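PDB 4XY5: hypothetical Thioesterase Protein SP_1851 from Streptococcus pneumoniae serotype 4, which is of unknown function but, as a PaaI-type member of the hotdog thioesterase superfamily, probably hydrolyses acyl-CoA thioesters. Local coordinates for residues Thr32-Ser37 and Asp86-Lys91. The protein carries 1 engineered substitution. Residues are numbered along the deposited sequence; the frame is centred on the assembly and turned at random.
Sequences TKVVNS and DVLTIK
The carbonyl oxygen of Thr32 is gripped by the amide of Leu88, with Leu88 N 2.8 Å from Thr32 O and the bond almost straight at 169°; the alpha carbon of Val87 adds a weaker C-H...O contact to the same oxygen. The return bond, Thr32 N to Leu88 O at 3.0 Å, is more bent (143°), and together the two make Thr32 and Leu88 an antiparallel hydrogen-bonded pair. Beside it Lys33 and Val87 form a non-hydrogen-bonded pair, their CA atoms 4.5 Å apart. Just past the end of strand 27-33, Val34 N donates to Asp86 O at 2.9 Å, and Lys33 CA also approaches this oxygen. The contact joins the end of strand 27-33 to the beginning of strand 87-97, neighbours in the antiparallel sheet that wraps around helix 47-64 in the hotdog fold. Thr32, Leu88 and Ile90 send their side chains to the helix-facing side, where Tyr49 and Leu53 meet Thr32 and Ile57 meets Ile90. With CG1 anti to the backbone N (chi1 -177°), Val34 turns its other methyl, CG2, onto Leu88 CD1 at 3.6 Å and against CB of Asp86. Thr32 CG2 lies 4.0 Å from Ile90 CD1, the two side chains crossing at a slant, while the Thr32 hydroxyl OG1 donates a hydrogen bond to the backbone oxygen of Asn17. On the other face the aliphatic CG of Lys33 rests 3.6 Å from Asp86 O before the chain turns at chi3 and carries the ammonium group away from strand 87-97. The Asp86 carboxylate accepts hydrogen bonds from Lys83 N at OD2 and Gln111 NE2 at OD1.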
loop_
_atom_site.group_PDB
_atom_site.type_symbol
_atom_site.label_atom_id
_atom_site.label_comp_id
_atom_site.label_asym_id
_atom_site.label_seq_id
_atom_site.Cartn_x
_atom_site.Cartn_y
_atom_site.Cartn_z
ATOM N N THR A 32 -17.082 -18.325 1.108
ATOM C CA THR A 32 -17.090 -18.543 2.550
ATOM C C THR A 32 -18.233 -17.754 3.163
ATOM O O THR A 32 -18.626 -16.709 2.642
ATOM C CB THR A 32 -15.744 -18.138 3.212
ATOM O OG1 THR A 32 -15.738 -18.560 4.580
ATOM C CG2 THR A 32 -15.510 -16.626 3.155
ATOM N N LYS A 33 -18.779 -18.260 4.265
ATOM C CA LYS A 33 -19.879 -17.579 4.929
ATOM C C LYS A 33 -19.388 -16.867 6.173
ATOM O O LYS A 33 -18.707 -17.474 6.995
ATOM C CB LYS A 33 -20.991 -18.560 5.320
ATOM C CG LYS A 33 -22.262 -17.834 5.757
ATOM C CD LYS A 33 -23.368 -18.801 6.134
ATOM C CE LYS A 33 -22.996 -19.597 7.357
ATOM N NZ LYS A 33 -24.119 -20.468 7.792
ATOM N N VAL A 34 -19.752 -15.592 6.301
ATOM C CA VAL A 34 -19.370 -14.781 7.454
ATOM C C VAL A 34 -20.088 -15.304 8.701
ATOM O O VAL A 34 -21.306 -15.493 8.697
ATOM C CB VAL A 34 -19.701 -13.294 7.231
ATOM C CG1 VAL A 34 -19.237 -12.447 8.403
ATOM C CG2 VAL A 34 -19.057 -12.794 5.938
ATOM N N VAL A 35 -19.322 -15.567 9.757
ATOM C CA VAL A 35 -19.879 -16.106 10.991
ATOM C C VAL A 35 -19.447 -15.222 12.158
ATOM O O VAL A 35 -18.756 -14.210 11.955
ATOM C CB VAL A 35 -19.452 -17.578 11.217
ATOM C CG1 VAL A 35 -20.145 -18.484 10.203
ATOM C CG2 VAL A 35 -17.940 -17.736 11.119
ATOM N N ASN A 36 -19.856 -15.563 13.375
ATOM C CA ASN A 36 -19.572 -14.670 14.499
ATOM C C ASN A 36 -18.083 -14.438 14.723
ATOM O O ASN A 36 -17.672 -13.343 15.098
ATOM C CB ASN A 36 -20.194 -15.203 15.804
ATOM C CG ASN A 36 -20.087 -14.197 16.948
ATOM O OD1 ASN A 36 -20.782 -13.178 16.955
ATOM N ND2 ASN A 36 -19.219 -14.472 17.910
ATOM N N SER A 37 -17.272 -15.461 14.491
ATOM C CA SER A 37 -15.835 -15.337 14.736
ATOM C C SER A 37 -15.171 -14.438 13.679
ATOM O O SER A 37 -14.002 -14.073 13.815
ATOM C CB SER A 37 -15.166 -16.713 14.747
ATOM O OG SER A 37 -15.315 -17.368 13.499
ATOM N N ASP A 86 -23.408 -13.127 5.330
ATOM C CA ASP A 86 -23.002 -12.846 3.952
ATOM C C ASP A 86 -22.267 -14.055 3.406
ATOM O O ASP A 86 -21.536 -14.719 4.134
ATOM C CB ASP A 86 -22.078 -11.620 3.850
ATOM C CG ASP A 86 -22.820 -10.299 3.880
ATOM O OD1 ASP A 86 -24.072 -10.294 3.849
ATOM O OD2 ASP A 86 -22.133 -9.249 3.922
ATOM N N VAL A 87 -22.458 -14.348 2.124
ATOM C CA VAL A 87 -21.578 -15.279 1.445
ATOM C C VAL A 87 -20.602 -14.432 0.641
ATOM O O VAL A 87 -21.018 -13.615 -0.184
ATOM C CB VAL A 87 -22.340 -16.248 0.535
ATOM C CG1 VAL A 87 -21.361 -17.120 -0.264
ATOM C CG2 VAL A 87 -23.272 -17.099 1.374
ATOM N N LEU A 88 -19.316 -14.592 0.935
ATOM C CA LEU A 88 -18.274 -13.816 0.277
ATOM C C LEU A 88 -17.594 -14.648 -0.788
ATOM O O LEU A 88 -17.164 -15.773 -0.531
ATOM C CB LEU A 88 -17.240 -13.331 1.298
ATOM C CG LEU A 88 -17.797 -12.494 2.439
ATOM C CD1 LEU A 88 -16.670 -11.988 3.349
ATOM C CD2 LEU A 88 -18.618 -11.347 1.886
ATOM N N THR A 89 -17.494 -14.087 -1.986
ATOM C CA THR A 89 -16.760 -14.726 -3.062
ATOM C C THR A 89 -15.421 -14.022 -3.209
ATOM O O THR A 89 -15.376 -12.836 -3.471
ATOM C CB THR A 89 -17.529 -14.671 -4.382
ATOM O OG1 THR A 89 -18.793 -15.326 -4.207
ATOM C CG2 THR A 89 -16.745 -15.383 -5.484
ATOM N N ILE A 90 -14.354 -14.790 -3.036
ATOM C CA ILE A 90 -12.985 -14.298 -3.038
ATOM C C ILE A 90 -12.342 -14.752 -4.330
ATOM O O ILE A 90 -12.130 -15.945 -4.532
ATOM C CB ILE A 90 -12.180 -14.854 -1.843
ATOM C CG1 ILE A 90 -13.037 -14.855 -0.580
ATOM C CG2 ILE A 90 -10.851 -14.068 -1.653
ATOM C CD1 ILE A 90 -12.706 -16.019 0.369
ATOM N N LYS A 91 -12.052 -13.802 -5.206
ATOM C CA LYS A 91 -11.467 -14.112 -6.506
ATOM C C LYS A 91 -10.067 -13.557 -6.579
ATOM O O LYS A 91 -9.884 -12.351 -6.456
ATOM C CB LYS A 91 -12.308 -13.517 -7.636
ATOM C CG LYS A 91 -13.762 -13.970 -7.635
ATOM C CD LYS A 91 -14.503 -13.409 -8.849
ATOM C CE LYS A 91 -15.863 -14.078 -9.021
ATOM N NZ LYS A 91 -16.501 -13.665 -10.307
#